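Local coordinates for mRNA-binding protein PUF3 (Saccharomyces cerevisiae, PDB 3K49) that binds 3'-UTR sites of mRNAs encoding mitochondrial proteins, such as COX17, through its Pumilio homology domain, and promotes deadenylation and decay of the COX17 message, at residues Ala157-Pro162 with Ile190-Glu195; Leu142-Asp147 with His152-Ala157; Gly197-Gln202 with Phe235-Met240. One frame throughout, in Å; residues are numbered along the deposited sequence.

Contact 1: residues Ala157-Pro162 with Ile190-Glu195; sequences AIETIP and IQRLLE. With nucleotides of chain B.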
loop_
_atom_site.group_PDB
_atom_site.type_symbol
_atom_site.label_atom_id
_atom_site.label_comp_id
_atom_site.label_asym_id
_atom_site.label_seq_id
_atom_site.Cartn_x
_atom_site.Cartn_y
_atom_site.Cartn_z
ATOM N N ALA A 157 4.380 -12.818 2.783
ATOM C CA ALA A 157 3.926 -14.007 3.503
ATOM C C ALA A 157 2.412 -13.963 3.773
ATOM O O ALA A 157 1.693 -14.956 3.577
ATOM C CB ALA A 157 4.698 -14.194 4.783
ATOM N N ILE A 158 1.910 -12.813 4.196
ATOM C CA ILE A 158 0.459 -12.697 4.404
ATOM C C ILE A 158 -0.351 -12.882 3.104
ATOM O O ILE A 158 -1.449 -13.437 3.119
ATOM C CB ILE A 158 0.079 -11.355 5.069
ATOM C CG1 ILE A 158 0.679 -11.273 6.471
ATOM C CG2 ILE A 158 -1.428 -11.192 5.120
ATOM C CD1 ILE A 158 0.789 -9.906 6.982
ATOM N N GLU A 159 0.204 -12.422 1.985
ATOM C CA GLU A 159 -0.460 -12.517 0.691
ATOM C C GLU A 159 -0.450 -13.931 0.114
ATOM O O GLU A 159 -1.374 -14.312 -0.617
ATOM C CB GLU A 159 0.185 -11.544 -0.304
ATOM C CG GLU A 159 -0.104 -10.093 0.017
ATOM C CD GLU A 159 0.878 -9.153 -0.631
ATOM O OE1 GLU A 159 1.538 -9.578 -1.608
ATOM O OE2 GLU A 159 0.995 -8.000 -0.156
ATOM N N THR A 160 0.585 -14.701 0.438
ATOM C CA THR A 160 0.794 -16.013 -0.193
ATOM C C THR A 160 0.405 -17.206 0.688
ATOM O O THR A 160 0.276 -18.329 0.190
ATOM C CB THR A 160 2.273 -16.205 -0.649
ATOM O OG1 THR A 160 3.144 -16.183 0.497
ATOM C CG2 THR A 160 2.699 -15.113 -1.648
ATOM N N ILE A 161 0.236 -16.978 1.991
ATOM C CA ILE A 161 -0.059 -18.082 2.907
ATOM C C ILE A 161 -1.360 -17.830 3.651
ATOM O O ILE A 161 -1.606 -16.710 4.089
ATOM C CB ILE A 161 1.087 -18.320 3.917
ATOM C CG1 ILE A 161 2.410 -18.528 3.190
ATOM C CG2 ILE A 161 0.781 -19.518 4.807
ATOM C CD1 ILE A 161 3.643 -18.390 4.087
ATOM N N PRO A 162 -2.218 -18.863 3.767
ATOM C CA PRO A 162 -3.493 -18.736 4.483
ATOM C C PRO A 162 -3.257 -18.387 5.940
ATOM O O PRO A 162 -2.529 -19.101 6.635
ATOM C CB PRO A 162 -4.095 -20.137 4.370
ATOM C CG PRO A 162 -3.496 -20.694 3.114
ATOM C CD PRO A 162 -2.088 -20.182 3.122
ATOM N N ILE A 190 -0.742 -3.918 8.858
ATOM C CA ILE A 190 -2.074 -3.857 9.428
ATOM C C ILE A 190 -3.115 -3.930 8.308
ATOM O O ILE A 190 -4.074 -4.696 8.381
ATOM C CB ILE A 190 -2.278 -2.573 10.264
ATOM C CG1 ILE A 190 -1.372 -2.590 11.497
ATOM C CG2 ILE A 190 -3.751 -2.416 10.639
ATOM C CD1 ILE A 190 -1.383 -3.921 12.213
ATOM N N GLN A 191 -2.915 -3.138 7.264
ATOM C CA GLN A 191 -3.810 -3.183 6.127
ATOM C C GLN A 191 -3.904 -4.597 5.515
ATOM O O GLN A 191 -4.985 -5.022 5.091
ATOM C CB GLN A 191 -3.412 -2.121 5.095
ATOM C CG GLN A 191 -3.720 -0.700 5.583
ATOM C CD GLN A 191 -3.260 0.403 4.635
ATOM O OE1 GLN A 191 -3.689 0.484 3.483
ATOM N NE2 GLN A 191 -2.402 1.282 5.140
ATOM N N ARG A 192 -2.793 -5.334 5.492
ATOM C CA ARG A 192 -2.833 -6.688 4.948
ATOM C C ARG A 192 -3.523 -7.640 5.915
ATOM O O ARG A 192 -4.307 -8.497 5.492
ATOM C CB ARG A 192 -1.435 -7.209 4.584
ATOM C CG ARG A 192 -0.869 -6.585 3.339
ATOM C CD ARG A 192 -1.583 -7.121 2.125
ATOM N NE ARG A 192 -0.969 -6.653 0.883
ATOM C CZ ARG A 192 -1.458 -5.673 0.128
ATOM N NH1 ARG A 192 -2.573 -5.053 0.487
ATOM N NH2 ARG A 192 -0.833 -5.310 -0.987
ATOM N N LEU A 193 -3.243 -7.485 7.211
ATOM C CA LEU A 193 -3.822 -8.395 8.183
ATOM C C LEU A 193 -5.342 -8.278 8.128
ATOM O O LEU A 193 -6.050 -9.285 8.152
ATOM C CB LEU A 193 -3.281 -8.144 9.585
ATOM C CG LEU A 193 -1.836 -8.651 9.765
ATOM C CD1 LEU A 193 -1.267 -8.311 11.146
ATOM C CD2 LEU A 193 -1.752 -10.157 9.522
ATOM N N LEU A 194 -5.837 -7.048 8.006
ATOM C CA LEU A 194 -7.269 -6.815 7.871
ATOM C C LEU A 194 -7.834 -7.439 6.595
ATOM O O LEU A 194 -8.843 -8.125 6.657
ATOM C CB LEU A 194 -7.580 -5.328 7.918
ATOM C CG LEU A 194 -7.347 -4.659 9.277
ATOM C CD1 LEU A 194 -7.549 -3.161 9.148
ATOM C CD2 LEU A 194 -8.273 -5.244 10.331
ATOM N N GLU A 195 -7.171 -7.222 5.456
ATOM C CA GLU A 195 -7.655 -7.720 4.171
ATOM C C GLU A 195 -7.740 -9.250 4.134
ATOM O O GLU A 195 -8.734 -9.808 3.680
ATOM C CB GLU A 195 -6.778 -7.215 3.017
ATOM C CG GLU A 195 -7.248 -7.725 1.642
ATOM C CD GLU A 195 -6.160 -7.692 0.556
ATOM O OE1 GLU A 195 -6.358 -8.311 -0.523
ATOM O OE2 GLU A 195 -5.106 -7.059 0.779
ATOM P P A B 6 3.229 10.829 -0.422
ATOM O OP1 A B 6 4.555 11.292 -0.897
ATOM O OP2 A B 6 2.193 10.444 -1.414
ATOM O "O5'" A B 6 3.458 9.577 0.541
ATOM C "C5'" A B 6 4.162 9.724 1.763
ATOM C "C4'" A B 6 4.176 8.408 2.523
ATOM O "O4'" A B 6 2.822 7.990 2.840
ATOM C "C3'" A B 6 4.734 7.193 1.786
ATOM O "O3'" A B 6 6.160 7.219 1.773
ATOM C "C2'" A B 6 4.194 6.053 2.644
ATOM O "O2'" A B 6 4.930 5.870 3.836
ATOM C "C1'" A B 6 2.813 6.575 3.012
ATOM N N9 A B 6 1.728 6.022 2.209
ATOM C C8 A B 6 1.324 6.404 0.952
ATOM N N7 A B 6 0.289 5.729 0.503
ATOM C C5 A B 6 0.002 4.842 1.537
ATOM C C6 A B 6 -0.996 3.853 1.687
ATOM N N6 A B 6 -1.908 3.584 0.745
ATOM N N1 A B 6 -1.019 3.151 2.836
ATOM C C2 A B 6 -0.088 3.424 3.766
ATOM N N3 A B 6 0.903 4.322 3.738
ATOM C C4 A B 6 0.887 5.005 2.584
#

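Contact 2: residues Leu142-Asp147 with His152-Ala157; sequences LQMIKD and HVIQKA. With nucleotides of chain B.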
loop_
_atom_site.group_PDB
_atom_site.type_symbol
_atom_site.label_atom_id
_atom_site.label_comp_id
_atom_site.label_asym_id
_atom_site.label_seq_id
_atom_site.Cartn_x
_atom_site.Cartn_y
_atom_site.Cartn_z
ATOM N N LEU A 142 7.783 -8.707 15.068
ATOM C CA LEU A 142 7.934 -7.265 15.340
ATOM C C LEU A 142 9.219 -6.698 14.726
ATOM O O LEU A 142 9.200 -5.646 14.074
ATOM C CB LEU A 142 7.879 -6.944 16.849
ATOM C CG LEU A 142 6.498 -6.899 17.506
ATOM C CD1 LEU A 142 6.640 -6.745 19.004
ATOM C CD2 LEU A 142 5.650 -5.776 16.920
ATOM N N GLN A 143 10.336 -7.390 14.936
ATOM C CA GLN A 143 11.573 -6.968 14.303
ATOM C C GLN A 143 11.438 -6.923 12.778
ATOM O O GLN A 143 11.935 -5.993 12.141
ATOM C CB GLN A 143 12.746 -7.855 14.718
ATOM C CG GLN A 143 14.039 -7.450 14.030
ATOM C CD GLN A 143 15.155 -8.442 14.242
ATOM O OE1 GLN A 143 14.979 -9.458 14.922
ATOM N NE2 GLN A 143 16.319 -8.154 13.662
ATOM N N MET A 144 10.751 -7.908 12.200
ATOM C CA MET A 144 10.607 -7.972 10.742
ATOM C C MET A 144 9.800 -6.791 10.193
ATOM O O MET A 144 10.166 -6.206 9.167
ATOM C CB MET A 144 9.952 -9.284 10.301
ATOM C CG MET A 144 10.730 -10.553 10.613
ATOM S SD MET A 144 12.269 -10.644 9.694
ATOM C CE MET A 144 13.469 -10.356 10.993
ATOM N N ILE A 145 8.706 -6.453 10.875
ATOM C CA ILE A 145 7.819 -5.373 10.440
ATOM C C ILE A 145 8.491 -4.008 10.519
ATOM O O ILE A 145 8.167 -3.109 9.755
ATOM C CB ILE A 145 6.520 -5.346 11.251
ATOM C CG1 ILE A 145 5.838 -6.706 11.170
ATOM C CG2 ILE A 145 5.601 -4.228 10.759
ATOM C CD1 ILE A 145 4.424 -6.726 11.705
ATOM N N LYS A 146 9.443 -3.855 11.429
ATOM C CA LYS A 146 10.119 -2.566 11.577
ATOM C C LYS A 146 11.304 -2.414 10.624
ATOM O O LYS A 146 11.798 -1.307 10.392
ATOM C CB LYS A 146 10.600 -2.375 13.013
ATOM C CG LYS A 146 9.481 -2.237 14.030
ATOM C CD LYS A 146 10.034 -2.051 15.434
ATOM C CE LYS A 146 8.913 -1.913 16.453
ATOM N NZ LYS A 146 9.439 -1.729 17.834
ATOM N N ASP A 147 11.746 -3.532 10.062
ATOM C CA ASP A 147 12.865 -3.520 9.131
ATOM C C ASP A 147 12.449 -3.038 7.745
ATOM O O ASP A 147 11.412 -3.441 7.213
ATOM C CB ASP A 147 13.491 -4.908 9.033
ATOM C CG ASP A 147 14.790 -4.893 8.269
ATOM O OD1 ASP A 147 15.769 -4.410 8.883
ATOM O OD2 ASP A 147 14.822 -5.340 7.081
ATOM N N HIS A 152 8.443 -6.204 3.928
ATOM C CA HIS A 152 7.925 -6.636 2.647
ATOM C C HIS A 152 7.794 -8.149 2.608
ATOM O O HIS A 152 6.896 -8.691 1.977
ATOM C CB HIS A 152 8.811 -6.163 1.517
ATOM C CG HIS A 152 8.823 -4.688 1.326
ATOM N ND1 HIS A 152 8.026 -4.049 0.404
ATOM C CD2 HIS A 152 9.573 -3.713 1.917
ATOM C CE1 HIS A 152 8.272 -2.749 0.438
ATOM N NE2 HIS A 152 9.203 -2.525 1.342
ATOM N N VAL A 153 8.685 -8.836 3.304
ATOM C CA VAL A 153 8.646 -10.293 3.349
ATOM C C VAL A 153 7.430 -10.741 4.127
ATOM O O VAL A 153 6.741 -11.687 3.713
ATOM C CB VAL A 153 9.878 -10.822 4.056
ATOM C CG1 VAL A 153 9.784 -12.322 4.234
ATOM C CG2 VAL A 153 11.123 -10.398 3.311
ATOM N N ILE A 154 7.199 -10.066 5.263
ATOM C CA ILE A 154 6.003 -10.249 6.076
ATOM C C ILE A 154 4.724 -10.068 5.256
ATOM O O ILE A 154 3.859 -10.933 5.282
ATOM C CB ILE A 154 5.956 -9.277 7.278
ATOM C CG1 ILE A 154 7.121 -9.565 8.229
ATOM C CG2 ILE A 154 4.597 -9.419 8.011
ATOM C CD1 ILE A 154 7.199 -11.038 8.662
ATOM N N GLN A 155 4.620 -8.949 4.536
ATOM C CA GLN A 155 3.457 -8.660 3.697
ATOM C C GLN A 155 3.276 -9.765 2.639
ATOM O O GLN A 155 2.178 -10.276 2.419
ATOM C CB GLN A 155 3.627 -7.304 2.998
ATOM C CG GLN A 155 3.352 -6.073 3.855
ATOM C CD GLN A 155 3.720 -4.777 3.134
ATOM O OE1 GLN A 155 3.094 -4.416 2.141
ATOM N NE2 GLN A 155 4.735 -4.069 3.636
ATOM N N LYS A 156 4.374 -10.123 1.989
ATOM C CA LYS A 156 4.370 -11.175 0.994
ATOM C C LYS A 156 3.872 -12.494 1.597
ATOM O O LYS A 156 3.042 -13.203 0.999
ATOM C CB LYS A 156 5.777 -11.335 0.406
ATOM C CG LYS A 156 5.854 -12.337 -0.743
ATOM C CD LYS A 156 4.879 -12.007 -1.874
ATOM C CE LYS A 156 5.335 -10.769 -2.613
ATOM N NZ LYS A 156 4.672 -10.618 -3.925
ATOM N N ALA A 157 4.380 -12.818 2.783
ATOM C CA ALA A 157 3.926 -14.007 3.503
ATOM C C ALA A 157 2.412 -13.963 3.773
ATOM O O ALA A 157 1.693 -14.956 3.577
ATOM C CB ALA A 157 4.698 -14.194 4.783
ATOM P P A B 8 11.637 2.898 2.241
ATOM O OP1 A B 8 11.855 3.118 3.680
ATOM O OP2 A B 8 11.777 4.021 1.283
ATOM O "O5'" A B 8 12.616 1.730 1.749
ATOM C "C5'" A B 8 12.459 1.154 0.459
ATOM C "C4'" A B 8 13.470 0.049 0.250
ATOM O "O4'" A B 8 12.913 -1.201 0.700
ATOM C "C3'" A B 8 13.836 -0.216 -1.202
ATOM O "O3'" A B 8 14.872 0.675 -1.581
ATOM C "C2'" A B 8 14.340 -1.660 -1.157
ATOM O "O2'" A B 8 15.693 -1.786 -0.775
ATOM C "C1'" A B 8 13.502 -2.259 -0.025
ATOM N N9 A B 8 12.459 -3.194 -0.459
ATOM C C8 A B 8 12.365 -4.509 -0.093
ATOM N N7 A B 8 11.348 -5.144 -0.632
ATOM C C5 A B 8 10.733 -4.179 -1.408
ATOM C C6 A B 8 9.597 -4.219 -2.232
ATOM N N6 A B 8 8.866 -5.315 -2.411
ATOM N N1 A B 8 9.239 -3.079 -2.866
ATOM C C2 A B 8 9.980 -1.979 -2.676
ATOM N N3 A B 8 11.072 -1.818 -1.924
ATOM C C4 A B 8 11.399 -2.967 -1.308
ATOM P P A B 7 6.965 6.524 0.569
ATOM O OP1 A B 7 8.332 7.096 0.548
ATOM O OP2 A B 7 6.118 6.602 -0.645
ATOM O "O5'" A B 7 7.085 4.997 1.030
ATOM C "C5'" A B 7 7.445 4.713 2.372
ATOM C "C4'" A B 7 8.083 3.338 2.503
ATOM O "O4'" A B 7 7.055 2.320 2.539
ATOM C "C3'" A B 7 9.106 2.859 1.471
ATOM O "O3'" A B 7 10.166 2.249 2.197
ATOM C "C2'" A B 7 8.352 1.725 0.777
ATOM O "O2'" A B 7 9.179 0.713 0.201
ATOM C "C1'" A B 7 7.613 1.163 1.985
ATOM N N9 A B 7 6.560 0.181 1.750
ATOM C C8 A B 7 6.364 -0.957 2.482
ATOM N N7 A B 7 5.359 -1.687 2.066
ATOM C C5 A B 7 4.859 -0.975 0.992
ATOM C C6 A B 7 3.790 -1.226 0.125
ATOM N N6 A B 7 3.000 -2.293 0.241
ATOM N N1 A B 7 3.559 -0.325 -0.858
ATOM C C2 A B 7 4.348 0.766 -0.942
ATOM N N3 A B 7 5.374 1.119 -0.168
ATOM C C4 A B 7 5.580 0.188 0.785
#

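Contact 3: residues Gly197-Gln202 with Phe235-Met240; sequences GSSEDQ and FTNKEM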
loop_
_atom_site.group_PDB
_atom_site.type_symbol
_atom_site.label_atom_id
_atom_site.label_comp_id
_atom_site.label_asym_id
_atom_site.label_seq_id
_atom_site.Cartn_x
_atom_site.Cartn_y
_atom_site.Cartn_z
ATOM N N GLY A 197 -7.215 -11.360 6.909
ATOM C CA GLY A 197 -7.494 -11.972 8.199
ATOM C C GLY A 197 -8.895 -12.551 8.318
ATOM O O GLY A 197 -9.824 -12.141 7.607
ATOM N N SER A 198 -9.040 -13.517 9.223
ATOM C CA SER A 198 -10.352 -14.043 9.597
ATOM C C SER A 198 -11.151 -12.948 10.305
ATOM O O SER A 198 -10.584 -11.958 10.795
ATOM C CB SER A 198 -10.203 -15.249 10.533
ATOM O OG SER A 198 -9.765 -14.845 11.831
ATOM N N SER A 199 -12.465 -13.135 10.378
ATOM C CA SER A 199 -13.333 -12.187 11.076
ATOM C C SER A 199 -12.858 -11.926 12.505
ATOM O O SER A 199 -12.989 -10.818 13.017
ATOM C CB SER A 199 -14.776 -12.678 11.092
ATOM O OG SER A 199 -15.545 -11.884 11.975
ATOM N N GLU A 200 -12.290 -12.948 13.134
ATOM C CA GLU A 200 -11.795 -12.840 14.498
ATOM C C GLU A 200 -10.514 -12.014 14.558
ATOM O O GLU A 200 -10.343 -11.181 15.452
ATOM C CB GLU A 200 -11.555 -14.231 15.095
ATOM C CG GLU A 200 -12.795 -15.130 15.088
ATOM C CD GLU A 200 -13.254 -15.501 13.677
ATOM O OE1 GLU A 200 -12.559 -16.307 13.007
ATOM O OE2 GLU A 200 -14.310 -14.980 13.245
ATOM N N ASP A 201 -9.614 -12.248 13.609
ATOM C CA ASP A 201 -8.396 -11.448 13.515
ATOM C C ASP A 201 -8.751 -9.976 13.377
ATOM O O ASP A 201 -8.171 -9.130 14.053
ATOM C CB ASP A 201 -7.557 -11.875 12.316
ATOM C CG ASP A 201 -7.012 -13.287 12.453
ATOM O OD1 ASP A 201 -6.702 -13.684 13.601
ATOM O OD2 ASP A 201 -6.893 -13.989 11.411
ATOM N N GLN A 202 -9.704 -9.674 12.497
ATOM C CA GLN A 202 -10.143 -8.298 12.278
ATOM C C GLN A 202 -10.711 -7.691 13.554
ATOM O O GLN A 202 -10.513 -6.514 13.826
ATOM C CB GLN A 202 -11.172 -8.223 11.150
ATOM C CG GLN A 202 -10.682 -8.802 9.838
ATOM C CD GLN A 202 -11.709 -8.708 8.733
ATOM O OE1 GLN A 202 -12.558 -7.823 8.731
ATOM N NE2 GLN A 202 -11.629 -9.618 7.783
ATOM N N PHE A 235 -20.914 -5.988 3.567
ATOM C CA PHE A 235 -20.857 -7.429 3.379
ATOM C C PHE A 235 -19.983 -8.039 4.474
ATOM O O PHE A 235 -20.115 -9.216 4.809
ATOM C CB PHE A 235 -20.277 -7.754 1.996
ATOM C CG PHE A 235 -20.837 -9.007 1.372
ATOM C CD1 PHE A 235 -20.302 -10.250 1.673
ATOM C CD2 PHE A 235 -21.897 -8.937 0.478
ATOM C CE1 PHE A 235 -20.817 -11.399 1.102
ATOM C CE2 PHE A 235 -22.416 -10.083 -0.095
ATOM C CZ PHE A 235 -21.875 -11.315 0.216
ATOM N N THR A 236 -19.095 -7.222 5.037
ATOM C CA THR A 236 -18.134 -7.690 6.035
ATOM C C THR A 236 -18.749 -7.951 7.410
ATOM O O THR A 236 -19.970 -8.064 7.557
ATOM C CB THR A 236 -16.943 -6.714 6.199
ATOM O OG1 THR A 236 -17.435 -5.409 6.511
ATOM C CG2 THR A 236 -16.124 -6.645 4.920
ATOM N N ASN A 237 -17.880 -8.039 8.413
ATOM C CA ASN A 237 -18.268 -8.492 9.746
ATOM C C ASN A 237 -18.946 -7.436 10.615
ATOM O O ASN A 237 -19.026 -6.264 10.249
ATOM C CB ASN A 237 -17.060 -9.092 10.478
ATOM C CG ASN A 237 -15.823 -8.215 10.388
ATOM O OD1 ASN A 237 -15.784 -7.118 10.943
ATOM N ND2 ASN A 237 -14.801 -8.702 9.692
ATOM N N LYS A 238 -19.426 -7.872 11.775
ATOM C CA LYS A 238 -20.129 -7.000 12.706
ATOM C C LYS A 238 -19.223 -5.892 13.245
ATOM O O LYS A 238 -19.695 -4.824 13.650
ATOM C CB LYS A 238 -20.678 -7.824 13.872
ATOM C CG LYS A 238 -19.591 -8.499 14.706
ATOM C CD LYS A 238 -20.165 -9.207 15.926
ATOM C CE LYS A 238 -19.056 -9.828 16.769
ATOM N NZ LYS A 238 -19.583 -10.480 18.001
ATOM N N GLU A 239 -17.920 -6.153 13.257
ATOM C CA GLU A 239 -16.959 -5.224 13.844
ATOM C C GLU A 239 -16.633 -4.084 12.882
ATOM O O GLU A 239 -16.517 -2.921 13.292
ATOM C CB GLU A 239 -15.684 -5.962 14.255
ATOM C CG GLU A 239 -14.654 -5.084 14.945
ATOM C CD GLU A 239 -15.140 -4.557 16.280
ATOM O OE1 GLU A 239 -16.196 -5.024 16.756
ATOM O OE2 GLU A 239 -14.463 -3.676 16.853
ATOM N N MET A 240 -16.505 -4.411 11.600
ATOM C CA MET A 240 -16.279 -3.392 10.579
ATOM C C MET A 240 -17.412 -2.367 10.568
ATOM O O MET A 240 -17.173 -1.157 10.656
ATOM C CB MET A 240 -16.134 -4.027 9.198
ATOM C CG MET A 240 -14.791 -4.696 8.961
ATOM S SD MET A 240 -13.416 -3.529 8.850
ATOM C CE MET A 240 -12.107 -4.595 8.226
#

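Contact 1: residues Ala157-Pro162 with Ile190-Glu195
Two RNA-facing helices of neighbouring Pumilio repeats pack side by side here, helix 150-160 of repeat 4 and helix 186-196 of repeat 5, and a salt bridge with an apolar patch beside it joins Glu159 and Ile158 to Arg192 and Leu193. Glu159 reaches across with its chain extended beyond CG, and its OE2 accepts the N-H of Arg192 NE at 2.6 Å. The N-H points almost straight at the oxygen (166°), and OE2 lies at the guanidinium edge, close to the plane of that group. On the acid side the approach is less regular: OE2 is met on its anti side, and carboxylate and guanidinium planes are turned 61° apart. Arg192 NH2 adds a weak second bond to OE2 at 3.4 Å. A bend at chi2 (-73°) carries the arginine chain toward the acid, while Arg192 NH1 forms a salt bridge to Glu195 OE2 at 3.2 Å one turn further along the same helix. Deeper in the interface, Ile158 CD1 meets Leu193 CD2 at 3.6 Å, the side chains crossing at about a right angle, and Ile169 of helix 167-173 touches both. Next to Arg192, Gln191 gives its NE2 to N1 of A6 of chain B at 3.3 Å. Shared between two carboxylates, the Arg192 guanidinium is probably restrained in rotation, and its positive charge would ease the proximity of the two acids at the repeat junction.

Contact 2: residues Leu142-Asp147 with His152-Ala157
Within Pumilio repeat 4 of this all-helical PUF domain, helix 141-146 packs against the RNA-reading helix 150-160, and Met144 and Ile145 close on Ile154. The contact is apolar and buried. Met144 CB lies 3.5 Å from Ile154 CG1, and Ile154 CD1 also reaches that CB, the two side chains crossing at about a right angle. With CG1 beside the backbone N (chi1 -64°) and chi2 bent to -53°, Ile154 brings both CG1 and CD1 to the methionine. The methionine touches through the base of its side chain, because the bend at chi2 leads its sulfur away; the Met144 side chain also packs on Leu110 of the preceding repeat. Ile145 joins more loosely, its CG1 4.3 Å from Ile154 CG1, and rests on Val189 of helix 186-196. Asp147, in the turn between the two helices, accepts through OD2 from the backbone N of Asn149 and Gly150. The second helix presents His152 and Gln155 to the RNA. The His152 ring lies with one face over the base of A8 of chain B, C5 of that base standing 3.2 Å above the imidazole plane. Gln155, extended beyond CG, grips the Hoogsteen edge of A7 of chain B with both ends of its amide: OE1 accepts from N6 at 2.9 Å, and NE2 donates to N7 at 2.9 Å, with an N-H...N angle of 169°.

Contact 3: residues Gly197-Gln202 with Phe235-Met240
Gln202, with CG beside its backbone N (chi1 -56°) and the chain extended beyond it, stretches its amide toward Asn237, whose CG sits between backbone N and carbonyl carbon (chi1 48°). The asparagine ND2 donates to Gln202 OE1 at 2.6 Å. This oxygen lies near the plane of the asparagine amide, but ND2 stands well above the carbonyl plane of the glutamine, the two amides being turned 63° from each other. Both groups are held from their far ends. Gln202 NE2 donates to the carbonyl O of Gly197 at 3.1 Å, and Asn237 OD1 takes Met240 N at 2.9 Å, with a weak bond from Glu239 N besides. Asn237 is thus the N-cap of helix 238-252 and uses its remaining amide end to reach the neighbouring repeat. The other helix start has its own cap: Ser198 and Asp201 form a capping box at the start of helix 199-207, Ser198 OG accepting from Asp201 N at 3.2 Å and Asp201 OD2 from Ser198 N at 3.1 Å. Beside the amide pair, Met240 CE rests 3.3 Å from Gln202 OE1, and Ser199 OG lies 3.5 Å from Asn237 CB. The contact therefore joins the start of helix 199-207, in Pumilio repeat 5, to the start of helix 238-252, in repeat 6, about 15 Å from the nearest RNA atom, with Met240 and Glu239 continuing the packing onto Leu206 of helix 199-207.

Overall arrangement
From the N terminus, the chain first closes contact 2, a short hairpin of two helices inside repeat 4, with four residues between its segments. Helix 150-160 then runs on into contact 1, which shares Ala157 with contact 2 and spans 27 residues to reach helix 186-196 of repeat 5. The turn into helix 199-207 opens contact 3, which closes after 32 intervening residues at the start of helix 238-252, in repeat 6. The three lie in series, none nested or crossed. Contacts 1 and 2 touch through Arg192 and Gln155, and contacts 1 and 3 through Leu194 and Gln202, whereas 2 and 3 remain about 10 Å apart at their nearest atoms. Together they tie repeats 4, 5 and 6 into one continuous stack.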